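Side-chain contacts in lytic polysaccharide monooxygenase (Neurospora crassa, PDB 4QI8), which probably cleaves cellulose oxidatively at its beta-1,4-glycosidic linkages, using a copper ion together with an electron donor and an oxygen cosubstrate: residues A[3-8]-A[14-19]; A[62-67]-A[157-162]; A[139-144]-A[183-188]; A[145-148]-A[152-155]. All blocks are in the same frame, centred on the assembly; numbering follows the deposited sequence. Where two conformers were deposited one is given.

Contact 1: residues A[3-8]-A[14-19]; sequences TFPKVW and TADWQY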
loop_
_atom_site.group_PDB
_atom_site.type_symbol
_atom_site.label_atom_id
_atom_site.label_comp_id
_atom_site.label_asym_id
_atom_site.label_seq_id
_atom_site.Cartn_x
_atom_site.Cartn_y
_atom_site.Cartn_z
ATOM N N THR A 3 6.449 -2.219 10.603
ATOM C CA THR A 3 6.941 -2.095 9.250
ATOM C C THR A 3 6.238 -3.119 8.356
ATOM O O THR A 3 5.555 -4.021 8.828
ATOM C CB THR A 3 8.442 -2.367 9.201
ATOM O OG1 THR A 3 8.649 -3.716 9.607
ATOM C CG2 THR A 3 9.238 -1.407 10.100
ATOM N N PHE A 4 6.442 -2.961 7.053
ATOM C CA PHE A 4 6.038 -3.940 6.047
ATOM C C PHE A 4 7.291 -4.359 5.271
ATOM O O PHE A 4 7.568 -3.850 4.186
ATOM C CB PHE A 4 4.939 -3.373 5.143
ATOM C CG PHE A 4 3.628 -3.226 5.844
ATOM C CD1 PHE A 4 2.793 -4.315 5.988
ATOM C CD2 PHE A 4 3.222 -2.008 6.367
ATOM C CE1 PHE A 4 1.595 -4.208 6.658
ATOM C CE2 PHE A 4 2.013 -1.908 7.047
ATOM C CZ PHE A 4 1.201 -3.005 7.178
ATOM N N PRO A 5 8.095 -5.263 5.856
ATOM C CA PRO A 5 9.460 -5.442 5.347
ATOM C C PRO A 5 9.662 -6.556 4.319
ATOM O O PRO A 5 10.760 -6.686 3.789
ATOM C CB PRO A 5 10.233 -5.772 6.620
ATOM C CG PRO A 5 9.235 -6.585 7.418
ATOM C CD PRO A 5 7.902 -5.926 7.160
ATOM N N LYS A 6 8.631 -7.350 4.051
ATOM C CA LYS A 6 8.768 -8.565 3.256
ATOM C C LYS A 6 7.613 -8.753 2.317
ATOM O O LYS A 6 6.481 -8.437 2.653
ATOM C CB LYS A 6 8.728 -9.807 4.157
ATOM C CG LYS A 6 9.886 -10.007 5.075
ATOM C CD LYS A 6 9.758 -11.394 5.687
ATOM C CE LYS A 6 10.663 -11.648 6.893
ATOM N NZ LYS A 6 12.103 -11.896 6.594
ATOM N N VAL A 7 7.911 -9.330 1.154
ATOM C CA VAL A 7 6.890 -9.891 0.296
ATOM C C VAL A 7 7.386 -11.243 -0.195
ATOM O O VAL A 7 8.591 -11.453 -0.341
ATOM C CB VAL A 7 6.544 -8.940 -0.866
ATOM C CG1 VAL A 7 7.734 -8.747 -1.782
ATOM C CG2 VAL A 7 5.350 -9.449 -1.642
ATOM N N TRP A 8 6.465 -12.165 -0.425
ATOM C CA TRP A 8 6.868 -13.452 -0.958
ATOM C C TRP A 8 5.744 -14.085 -1.726
ATOM O O TRP A 8 4.595 -13.660 -1.646
ATOM C CB TRP A 8 7.410 -14.367 0.151
ATOM C CG TRP A 8 6.441 -14.838 1.204
ATOM C CD1 TRP A 8 5.738 -15.998 1.192
ATOM C CD2 TRP A 8 6.125 -14.192 2.444
ATOM N NE1 TRP A 8 4.991 -16.114 2.339
ATOM C CE2 TRP A 8 5.212 -15.015 3.125
ATOM C CE3 TRP A 8 6.519 -13.001 3.040
ATOM C CZ2 TRP A 8 4.682 -14.675 4.373
ATOM C CZ3 TRP A 8 6.002 -12.668 4.286
ATOM C CH2 TRP A 8 5.092 -13.498 4.932
ATOM N N THR A 14 11.262 -14.413 2.217
ATOM C CA THR A 14 12.450 -13.761 1.740
ATOM C C THR A 14 13.183 -13.208 3.000
ATOM O O THR A 14 13.097 -13.787 4.063
ATOM C CB THR A 14 12.055 -12.800 0.610
ATOM O OG1 THR A 14 11.121 -11.817 1.076
ATOM C CG2 THR A 14 11.395 -13.651 -0.547
ATOM N N ALA A 15 14.014 -12.214 2.848
ATOM C CA ALA A 15 14.653 -11.574 3.975
ATOM C C ALA A 15 14.019 -10.187 4.099
ATOM O O ALA A 15 13.471 -9.654 3.116
ATOM C CB ALA A 15 16.141 -11.456 3.730
ATOM N N ASP A 16 14.089 -9.591 5.288
ATOM C CA ASP A 16 13.636 -8.219 5.436
ATOM C C ASP A 16 14.346 -7.319 4.437
ATOM O O ASP A 16 15.569 -7.361 4.318
ATOM C CB ASP A 16 13.919 -7.698 6.841
ATOM C CG ASP A 16 13.005 -8.298 7.904
ATOM O OD1 ASP A 16 12.015 -8.966 7.552
ATOM O OD2 ASP A 16 13.258 -8.061 9.109
ATOM N N TRP A 17 13.557 -6.508 3.741
ATOM C CA TRP A 17 14.036 -5.503 2.789
ATOM C C TRP A 17 14.798 -6.111 1.612
ATOM O O TRP A 17 15.558 -5.422 0.928
ATOM C CB TRP A 17 14.865 -4.426 3.492
ATOM C CG TRP A 17 14.242 -3.936 4.765
ATOM C CD1 TRP A 17 14.762 -4.061 6.012
ATOM C CD2 TRP A 17 12.983 -3.253 4.923
ATOM N NE1 TRP A 17 13.928 -3.494 6.933
ATOM C CE2 TRP A 17 12.825 -2.993 6.296
ATOM C CE3 TRP A 17 11.985 -2.822 4.040
ATOM C CZ2 TRP A 17 11.706 -2.334 6.813
ATOM C CZ3 TRP A 17 10.875 -2.155 4.560
ATOM C CH2 TRP A 17 10.747 -1.921 5.929
ATOM N N GLN A 18 14.540 -7.379 1.317
ATOM C CA GLN A 18 15.164 -8.003 0.155
ATOM C C GLN A 18 14.484 -7.542 -1.127
ATOM O O GLN A 18 15.147 -7.073 -2.045
ATOM C CB GLN A 18 15.134 -9.524 0.245
ATOM C CG GLN A 18 15.783 -10.177 -0.962
ATOM C CD GLN A 18 15.786 -11.673 -0.881
ATOM O OE1 GLN A 18 15.128 -12.260 -0.025
ATOM N NE2 GLN A 18 16.533 -12.306 -1.771
ATOM N N TYR A 19 13.160 -7.674 -1.181
ATOM C CA TYR A 19 12.363 -7.246 -2.331
ATOM C C TYR A 19 11.585 -5.966 -2.038
ATOM O O TYR A 19 10.863 -5.478 -2.893
ATOM C CB TYR A 19 11.385 -8.356 -2.721
ATOM C CG TYR A 19 12.070 -9.625 -3.144
ATOM C CD1 TYR A 19 12.681 -9.720 -4.373
ATOM C CD2 TYR A 19 12.111 -10.732 -2.319
ATOM C CE1 TYR A 19 13.316 -10.876 -4.778
ATOM C CE2 TYR A 19 12.749 -11.898 -2.723
ATOM C CZ TYR A 19 13.342 -11.958 -3.948
ATOM O OH TYR A 19 13.966 -13.121 -4.331
#

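Contact 2: residues A[62-67]-A[157-162]; sequences ITYGAA and YISCAQ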
loop_
_atom_site.group_PDB
_atom_site.type_symbol
_atom_site.label_atom_id
_atom_site.label_comp_id
_atom_site.label_asym_id
_atom_site.label_seq_id
_atom_site.Cartn_x
_atom_site.Cartn_y
_atom_site.Cartn_z
ATOM N N ILE A 62 0.086 -13.162 -3.788
ATOM C CA ILE A 62 1.338 -13.183 -3.050
ATOM C C ILE A 62 1.065 -12.699 -1.639
ATOM O O ILE A 62 -0.081 -12.445 -1.271
ATOM C CB ILE A 62 2.407 -12.343 -3.750
ATOM C CG1 ILE A 62 1.981 -10.877 -3.848
ATOM C CG2 ILE A 62 2.662 -12.905 -5.141
ATOM C CD1 ILE A 62 3.017 -9.973 -4.490
ATOM N N THR A 63 2.107 -12.591 -0.836
ATOM C CA THR A 63 1.908 -12.267 0.565
ATOM C C THR A 63 2.803 -11.094 0.938
ATOM O O THR A 63 3.988 -11.122 0.647
ATOM C CB THR A 63 2.213 -13.493 1.460
ATOM O OG1 THR A 63 1.369 -14.592 1.093
ATOM C CG2 THR A 63 1.983 -13.164 2.917
ATOM N N TYR A 64 2.215 -10.070 1.558
ATOM C CA TYR A 64 2.965 -8.929 2.080
ATOM C C TYR A 64 2.992 -9.058 3.598
ATOM O O TYR A 64 1.942 -9.154 4.233
ATOM C CB TYR A 64 2.316 -7.600 1.654
ATOM C CG TYR A 64 3.297 -6.517 1.265
ATOM C CD1 TYR A 64 4.249 -6.060 2.163
ATOM C CD2 TYR A 64 3.269 -5.937 0.003
ATOM C CE1 TYR A 64 5.156 -5.060 1.800
ATOM C CE2 TYR A 64 4.168 -4.946 -0.357
ATOM C CZ TYR A 64 5.103 -4.501 0.543
ATOM O OH TYR A 64 5.967 -3.499 0.166
ATOM N N GLY A 65 4.192 -9.077 4.160
ATOM C CA GLY A 65 4.367 -9.262 5.584
ATOM C C GLY A 65 4.493 -7.963 6.354
ATOM O O GLY A 65 5.028 -6.976 5.838
ATOM N N ALA A 66 4.004 -7.983 7.593
ATOM C CA ALA A 66 4.162 -6.908 8.573
ATOM C C ALA A 66 5.090 -7.369 9.693
ATOM O O ALA A 66 5.248 -8.572 9.921
ATOM C CB ALA A 66 2.814 -6.548 9.180
ATOM N N ALA A 67 5.699 -6.422 10.389
ATOM C CA ALA A 67 6.446 -6.763 11.590
ATOM C C ALA A 67 6.338 -5.629 12.616
ATOM O O ALA A 67 6.766 -4.504 12.299
ATOM C CB ALA A 67 7.899 -7.027 11.242
ATOM N N TYR A 157 1.491 3.582 7.660
ATOM C CA TYR A 157 2.605 2.634 7.746
ATOM C C TYR A 157 2.756 2.036 6.346
ATOM O O TYR A 157 1.850 1.376 5.859
ATOM C CB TYR A 157 2.303 1.555 8.799
ATOM C CG TYR A 157 2.094 2.133 10.180
ATOM C CD1 TYR A 157 3.182 2.333 11.036
ATOM C CD2 TYR A 157 0.826 2.488 10.639
ATOM C CE1 TYR A 157 3.013 2.870 12.296
ATOM C CE2 TYR A 157 0.651 3.021 11.907
ATOM C CZ TYR A 157 1.748 3.211 12.728
ATOM O OH TYR A 157 1.622 3.744 13.991
ATOM N N ILE A 158 3.883 2.315 5.690
ATOM C CA ILE A 158 4.034 2.161 4.241
ATOM C C ILE A 158 5.323 1.439 3.877
ATOM O O ILE A 158 6.354 1.651 4.528
ATOM C CB ILE A 158 4.044 3.560 3.570
ATOM C CG1 ILE A 158 2.683 4.241 3.733
ATOM C CG2 ILE A 158 4.437 3.488 2.093
ATOM C CD1 ILE A 158 2.747 5.758 3.564
ATOM N N SER A 159 5.282 0.646 2.805
ATOM C CA SER A 159 6.504 0.302 2.080
ATOM C C SER A 159 6.140 -0.017 0.639
ATOM O O SER A 159 4.965 -0.118 0.289
ATOM C CB SER A 159 7.231 -0.891 2.719
ATOM O OG SER A 159 6.496 -2.075 2.481
ATOM N N CYS A 160 7.175 -0.216 -0.183
ATOM C CA CYS A 160 7.005 -0.593 -1.580
ATOM C C CYS A 160 7.927 -1.728 -1.986
ATOM O O CYS A 160 9.128 -1.674 -1.755
ATOM C CB CYS A 160 7.310 0.577 -2.507
ATOM S SG CYS A 160 6.128 1.918 -2.365
ATOM N N ALA A 161 7.333 -2.728 -2.631
ATOM C CA ALA A 161 8.047 -3.883 -3.156
ATOM C C ALA A 161 8.314 -3.758 -4.649
ATOM O O ALA A 161 7.533 -3.155 -5.381
ATOM C CB ALA A 161 7.256 -5.149 -2.882
ATOM N N GLN A 162 9.432 -4.332 -5.081
ATOM C CA GLN A 162 9.776 -4.423 -6.491
ATOM C C GLN A 162 9.380 -5.784 -7.029
ATOM O O GLN A 162 9.841 -6.814 -6.527
ATOM C CB GLN A 162 11.278 -4.169 -6.714
ATOM C CG GLN A 162 11.689 -2.763 -6.295
ATOM C CD GLN A 162 13.131 -2.377 -6.571
ATOM O OE1 GLN A 162 13.568 -1.296 -6.158
ATOM N NE2 GLN A 162 13.873 -3.231 -7.282
#

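Contact 3: residues A[139-144]-A[183-188]; sequences RAEHIG and GAYKAS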
loop_
_atom_site.group_PDB
_atom_site.type_symbol
_atom_site.label_atom_id
_atom_site.label_comp_id
_atom_site.label_asym_id
_atom_site.label_seq_id
_atom_site.Cartn_x
_atom_site.Cartn_y
_atom_site.Cartn_z
ATOM N N ARG A 139 2.830 -0.940 -3.634
ATOM C CA ARG A 139 2.800 -0.118 -2.434
ATOM C C ARG A 139 1.811 -0.708 -1.438
ATOM O O ARG A 139 0.642 -0.916 -1.762
ATOM C CB ARG A 139 2.403 1.319 -2.794
ATOM C CG ARG A 139 2.222 2.264 -1.622
ATOM C CD ARG A 139 1.853 3.650 -2.126
ATOM N NE ARG A 139 1.645 4.604 -1.039
ATOM C CZ ARG A 139 0.519 4.722 -0.351
ATOM N NH1 ARG A 139 -0.531 3.967 -0.662
ATOM N NH2 ARG A 139 0.434 5.600 0.636
ATOM N N ALA A 140 2.299 -0.948 -0.221
ATOM C CA ALA A 140 1.499 -1.390 0.915
ATOM C C ALA A 140 1.295 -0.215 1.844
ATOM O O ALA A 140 2.249 0.501 2.141
ATOM C CB ALA A 140 2.231 -2.484 1.665
ATOM N N GLU A 141 0.071 -0.040 2.330
ATOM C CA GLU A 141 -0.161 0.891 3.416
ATOM C C GLU A 141 -1.192 0.358 4.384
ATOM O O GLU A 141 -2.176 -0.275 3.995
ATOM C CB GLU A 141 -0.573 2.285 2.937
ATOM C CG GLU A 141 -2.025 2.423 2.518
ATOM C CD GLU A 141 -2.359 3.776 1.907
ATOM O OE1 GLU A 141 -3.209 3.782 0.988
ATOM O OE2 GLU A 141 -1.747 4.806 2.283
ATOM N N HIS A 142 -0.937 0.632 5.655
ATOM C CA HIS A 142 -1.948 0.540 6.674
ATOM C C HIS A 142 -2.192 1.948 7.197
ATOM O O HIS A 142 -1.237 2.684 7.465
ATOM C CB HIS A 142 -1.527 -0.349 7.839
ATOM C CG HIS A 142 -2.663 -0.596 8.761
ATOM N ND1 HIS A 142 -2.699 -0.131 10.059
ATOM C CD2 HIS A 142 -3.864 -1.169 8.519
ATOM C CE1 HIS A 142 -3.873 -0.437 10.580
ATOM N NE2 HIS A 142 -4.598 -1.056 9.666
ATOM N N ILE A 143 -3.462 2.309 7.365
ATOM C CA ILE A 143 -3.811 3.633 7.871
ATOM C C ILE A 143 -4.409 3.479 9.261
ATOM O O ILE A 143 -5.545 3.033 9.409
ATOM C CB ILE A 143 -4.799 4.379 6.941
ATOM C CG1 ILE A 143 -4.368 4.258 5.473
ATOM C CG2 ILE A 143 -4.863 5.826 7.362
ATOM C CD1 ILE A 143 -5.327 4.914 4.473
ATOM N N GLY A 144 -3.637 3.824 10.288
ATOM C CA GLY A 144 -4.105 3.746 11.660
ATOM C C GLY A 144 -4.936 4.962 12.000
ATOM O O GLY A 144 -4.445 6.093 11.936
ATOM N N GLY A 183 -0.232 13.390 -3.627
ATOM C CA GLY A 183 -1.236 13.957 -4.510
ATOM C C GLY A 183 -2.608 13.342 -4.311
ATOM O O GLY A 183 -3.618 14.037 -4.333
ATOM N N ALA A 184 -2.644 12.032 -4.113
ATOM C CA ALA A 184 -3.910 11.312 -4.047
ATOM C C ALA A 184 -4.713 11.674 -2.812
ATOM O O ALA A 184 -5.945 11.648 -2.844
ATOM C CB ALA A 184 -3.663 9.809 -4.062
ATOM N N TYR A 185 -4.011 11.956 -1.719
ATOM C CA TYR A 185 -4.643 12.161 -0.429
ATOM C C TYR A 185 -4.528 13.608 0.029
ATOM O O TYR A 185 -3.521 14.287 -0.231
ATOM C CB TYR A 185 -4.002 11.272 0.638
ATOM C CG TYR A 185 -4.076 9.779 0.411
ATOM C CD1 TYR A 185 -4.943 9.217 -0.510
ATOM C CD2 TYR A 185 -3.274 8.920 1.149
ATOM C CE1 TYR A 185 -5.003 7.861 -0.697
ATOM C CE2 TYR A 185 -3.330 7.543 0.959
ATOM C CZ TYR A 185 -4.209 7.020 0.034
ATOM O OH TYR A 185 -4.293 5.667 -0.195
ATOM N N LYS A 186 -5.563 14.040 0.737
ATOM C CA LYS A 186 -5.578 15.317 1.433
ATOM C C LYS A 186 -5.890 15.055 2.896
ATOM O O LYS A 186 -6.602 14.109 3.230
ATOM C CB LYS A 186 -6.613 16.267 0.828
ATOM C CG LYS A 186 -6.250 16.726 -0.590
ATOM C CD LYS A 186 -7.193 17.776 -1.135
ATOM C CE LYS A 186 -8.490 17.173 -1.625
ATOM N NZ LYS A 186 -8.286 16.365 -2.861
ATOM N N ALA A 187 -5.376 15.903 3.769
ATOM C CA ALA A 187 -5.562 15.738 5.205
ATOM C C ALA A 187 -7.030 15.824 5.617
ATOM O O ALA A 187 -7.396 15.346 6.679
ATOM C CB ALA A 187 -4.736 16.769 5.951
ATOM N N SER A 188 -7.865 16.433 4.777
ATOM C CA SER A 188 -9.289 16.583 5.048
ATOM C C SER A 188 -10.142 15.452 4.479
ATOM O O SER A 188 -11.359 15.464 4.628
ATOM C CB SER A 188 -9.784 17.902 4.460
ATOM O OG SER A 188 -9.494 17.931 3.074
#

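Contact 4: residues A[145-148]-A[152-155]; sequences LHVA and GAAQ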
loop_
_atom_site.group_PDB
_atom_site.type_symbol
_atom_site.label_atom_id
_atom_site.label_comp_id
_atom_site.label_asym_id
_atom_site.label_seq_id
_atom_site.Cartn_x
_atom_site.Cartn_y
_atom_site.Cartn_z
ATOM N N LEU A 145 -6.191 4.721 12.375
ATOM C CA LEU A 145 -7.189 5.782 12.519
ATOM C C LEU A 145 -7.645 6.059 13.954
ATOM O O LEU A 145 -8.590 6.806 14.171
ATOM C CB LEU A 145 -8.420 5.450 11.667
ATOM C CG LEU A 145 -8.172 5.403 10.162
ATOM C CD1 LEU A 145 -9.425 4.932 9.467
ATOM C CD2 LEU A 145 -7.737 6.752 9.619
ATOM N N HIS A 146 -6.995 5.443 14.933
ATOM C CA HIS A 146 -7.457 5.536 16.313
ATOM C C HIS A 146 -7.545 6.962 16.864
ATOM O O HIS A 146 -8.376 7.200 17.742
ATOM C CB HIS A 146 -6.614 4.650 17.237
ATOM C CG HIS A 146 -5.146 4.786 17.032
ATOM N ND1 HIS A 146 -4.525 4.400 15.863
ATOM C CD2 HIS A 146 -4.178 5.266 17.841
ATOM C CE1 HIS A 146 -3.230 4.643 15.968
ATOM N NE2 HIS A 146 -2.995 5.170 17.156
ATOM N N VAL A 147 -6.693 7.883 16.395
ATOM C CA VAL A 147 -6.719 9.270 16.859
ATOM C C VAL A 147 -6.912 10.259 15.703
ATOM O O VAL A 147 -6.610 11.450 15.826
ATOM C CB VAL A 147 -5.455 9.622 17.695
ATOM C CG1 VAL A 147 -5.450 8.813 18.995
ATOM C CG2 VAL A 147 -4.158 9.379 16.918
ATOM N N ALA A 148 -7.503 9.783 14.613
ATOM C CA ALA A 148 -7.527 10.514 13.351
ATOM C C ALA A 148 -8.563 11.634 13.245
ATOM O O ALA A 148 -8.724 12.208 12.181
ATOM C CB ALA A 148 -7.705 9.535 12.215
ATOM N N GLY A 152 -3.780 15.708 10.464
ATOM C CA GLY A 152 -2.414 15.247 10.590
ATOM C C GLY A 152 -2.211 14.157 11.625
ATOM O O GLY A 152 -1.066 13.866 11.961
ATOM N N ALA A 153 -3.297 13.520 12.078
ATOM C CA ALA A 153 -3.213 12.503 13.126
ATOM C C ALA A 153 -3.352 11.060 12.637
ATOM O O ALA A 153 -3.050 10.138 13.385
ATOM C CB ALA A 153 -4.211 12.785 14.234
ATOM N N ALA A 154 -3.818 10.852 11.406
ATOM C CA ALA A 154 -3.826 9.516 10.817
ATOM C C ALA A 154 -2.388 9.032 10.672
ATOM O O ALA A 154 -1.498 9.795 10.321
ATOM C CB ALA A 154 -4.530 9.545 9.472
ATOM N N GLN A 155 -2.180 7.746 10.917
ATOM C CA GLN A 155 -0.839 7.159 10.943
ATOM C C GLN A 155 -0.672 6.189 9.778
ATOM O O GLN A 155 -1.260 5.107 9.768
ATOM C CB GLN A 155 -0.618 6.420 12.269
ATOM C CG GLN A 155 -0.712 7.348 13.464
ATOM C CD GLN A 155 -0.496 6.666 14.798
ATOM O OE1 GLN A 155 -0.308 5.442 14.886
ATOM N NE2 GLN A 155 -0.546 7.462 15.859
HETATM O O HOH W 1 -0.861 6.261 18.652
HETATM O O HOH W 2 -4.866 7.874 14.070
#

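Contact 1: residues A[3-8]-A[14-19]
T14 is tied to V7 by its hydroxyl: OG1 donates to V7 O at 2.9 Å, tilted out of the carbonyl plane, while CG2 comes up beside CB of W8. The carbonyl O of T14 draws a weak bond from NZ of K6. A15 opens a type II beta turn that ends at Q18, and its N-H is taken by OE1 of Q18. D16, at the solvent side of the turn, forms a salt bridge from OD1 to K6 NZ (3.1 Å, weak as a hydrogen bond); the lysine chain bends at its last torsion (chi4 -76°) to bring the ammonium in, and OD1 also lies 3.7 Å from CG of P5. In the beta-sandwich of this AA9 enzyme the turn lies along an outermost strand: K6 and W8 pair with strand 61-67, and the loop takes up the carbonyls of P5 and V7. W17 N reaches P5 O at 2.8 Å, nearly straight (169°) and in the carbonyl plane. Its indole then folds over the proline, with P5 CA 3.7 Å from the centroid of the six-membered ring in a CH-pi contact and CB nearer the rim by CZ2. With an alanine here, P5 is likely to lose its aromatic cover and a gap to open beside T3 CB. Y19, whose backbone pairs with Q162 of the other sheet, packs CB on V7 CG1 at 3.8 Å.

Contact 2: residues A[62-67]-A[157-162]
Y64 spans the gap to S159 and A161 across the interior of the beta-sandwich. Here strand segments 62-67 and 157-162 belong to different sheets, their axes 9.9 Å apart at closest and 143° from parallel. The ring stands up from its strand between the two small residues. On one side CE1 comes to 3.3 Å from OG of S159; on the other CE2 lies 4.0 Å from CB of A161. L138 and A140 of strand 134-144 and V20 of a loop also touch the ring. At its end OH donates to S159 OG at 2.8 Å. The backbone N of A161 is also near OH, at 3.2 Å, but the angle is too poor for a bond. S159 OG sits between its own backbone N and carbonyl carbon (chi1 71°), which places it to take the phenol proton while bonding in turn to F4 O of strand 3-8. A phenylalanine in place of Y64 would probably leave S159 OG without the donor that reaches it from this side, still bonded to F4 O. The two bonds run in one direction, from phenol to serine to backbone carbonyl, and satisfy both buried hydroxyls while linking the facing sheets.

Contact 3: residues A[139-144]-A[183-188]
Y185 meets E141 edge-on, its ring entering the protein from the loop while the glutamate comes from the opposite direction. Beyond CB, the near flank of the ring leads to CE2, which lies 3.4 Å from OE2 of E141. CZ of Y185 comes next, 3.5 Å from OE1 of E141. The phenol OH finishes the approach by donating to OE1 in a very short hydrogen bond of 2.5 Å. Ring and carboxylate are nearly coplanar, 12° apart, so the carboxylate lies against the rim of the ring and not on a face. A chi1 of 79° tucks CG of E141 over its own main chain, and the extended chain beyond carries the carboxylate to this place. The second carboxylate oxygen is engaged from another direction: NH2 of R139 forms a salt bridge with OE2 at 2.8 Å, arriving from above the carboxylate plane, 63° out of it. R139 stays farther from the tyrosine, with NH1 4.2 Å from OH. Such a neighbouring guanidinium would be expected to favour the ionised carboxylate and to polarise the short bond. OE1 has a second partner in Q77 NE2, and the phenol OH in Y79 OH. Strand 134-144 runs between strands 76-82, which supplies Q77 and Y79, and 155-166, whose F156 touches E141; the loop after strand 178-179 points the hydroxyl end of Y185 at this sheet, where F181 meets Y185 edge-to-face and R139 through a cation-pi contact, while I40 O of helix 39-42 binds R139 NH2.

Contact 4: residues A[145-148]-A[152-155]
H146 and Q155 face each other with ring and amide planes almost perpendicular, 88° apart. The imidazole presents its edge to the glutamine: CE1 lies 3.2 Å from OE1, which approaches near the ring plane. OE1 finds its strong partner outside the contact, in the hydroxyl of the copper ligand Y157. With chi1 at 47°, the H146 ring is swung above its own backbone and toward the glutamine, where it also stacks on H72, another copper ligand.

Two waters add polar links. One, in the plane of the imidazole, is hydrogen-bonded to H146 NE2 at 2.8 Å and accepts from Q155 NE2 at 3.1 Å, bridging the two side chains. The other accepts from V147 N and donates to A153 O at 3.0 Å, stitching the backbones together. The two segments form most of the connection between the antiparallel neighbours 134-144 and 155-166, with Q155 opening the second strand, and L145 to A148 form a type I beta turn. Through Y157 and H72 both H146 and Q155 stand in the second shell of the metal site, and they probably bind the oxygen cosubstrate; Q155 comes about 4 Å from the copper at its nearest side-chain atom.

Packing is carried by small groups. CB of A153 presses on the carbonyl O of V147 at 3.2 Å, a close approach, and touches CG2 of the same valine. A148 CB meets A154 CB at 4.2 Å, and CD2 of L145 also reaches the A154 methyl, at 4.3 Å.

The four contacts lie in one AA9 beta-sandwich. Contact 1, at strand 3-8, adjoins contact 2, their centres 6 Å apart, because strands 3-8 and 61-67 are neighbours in the three-stranded sheet. Contact 2 crosses to the six-stranded sheet, where strand 155-166 pairs with strand 134-144 of contact 3, centres 15 Å apart. Contact 4 lies beyond, at the connection between those strands, its centre about 11 Å from that of contact 3 and 26 Å from that of contact 1. Along the chain contact 1 closes first; contacts 2 and 3 interleave, and contact 4 falls within the span of both. The contacts thus run from an outer strand of the sandwich, through its core, to the loop beside the copper.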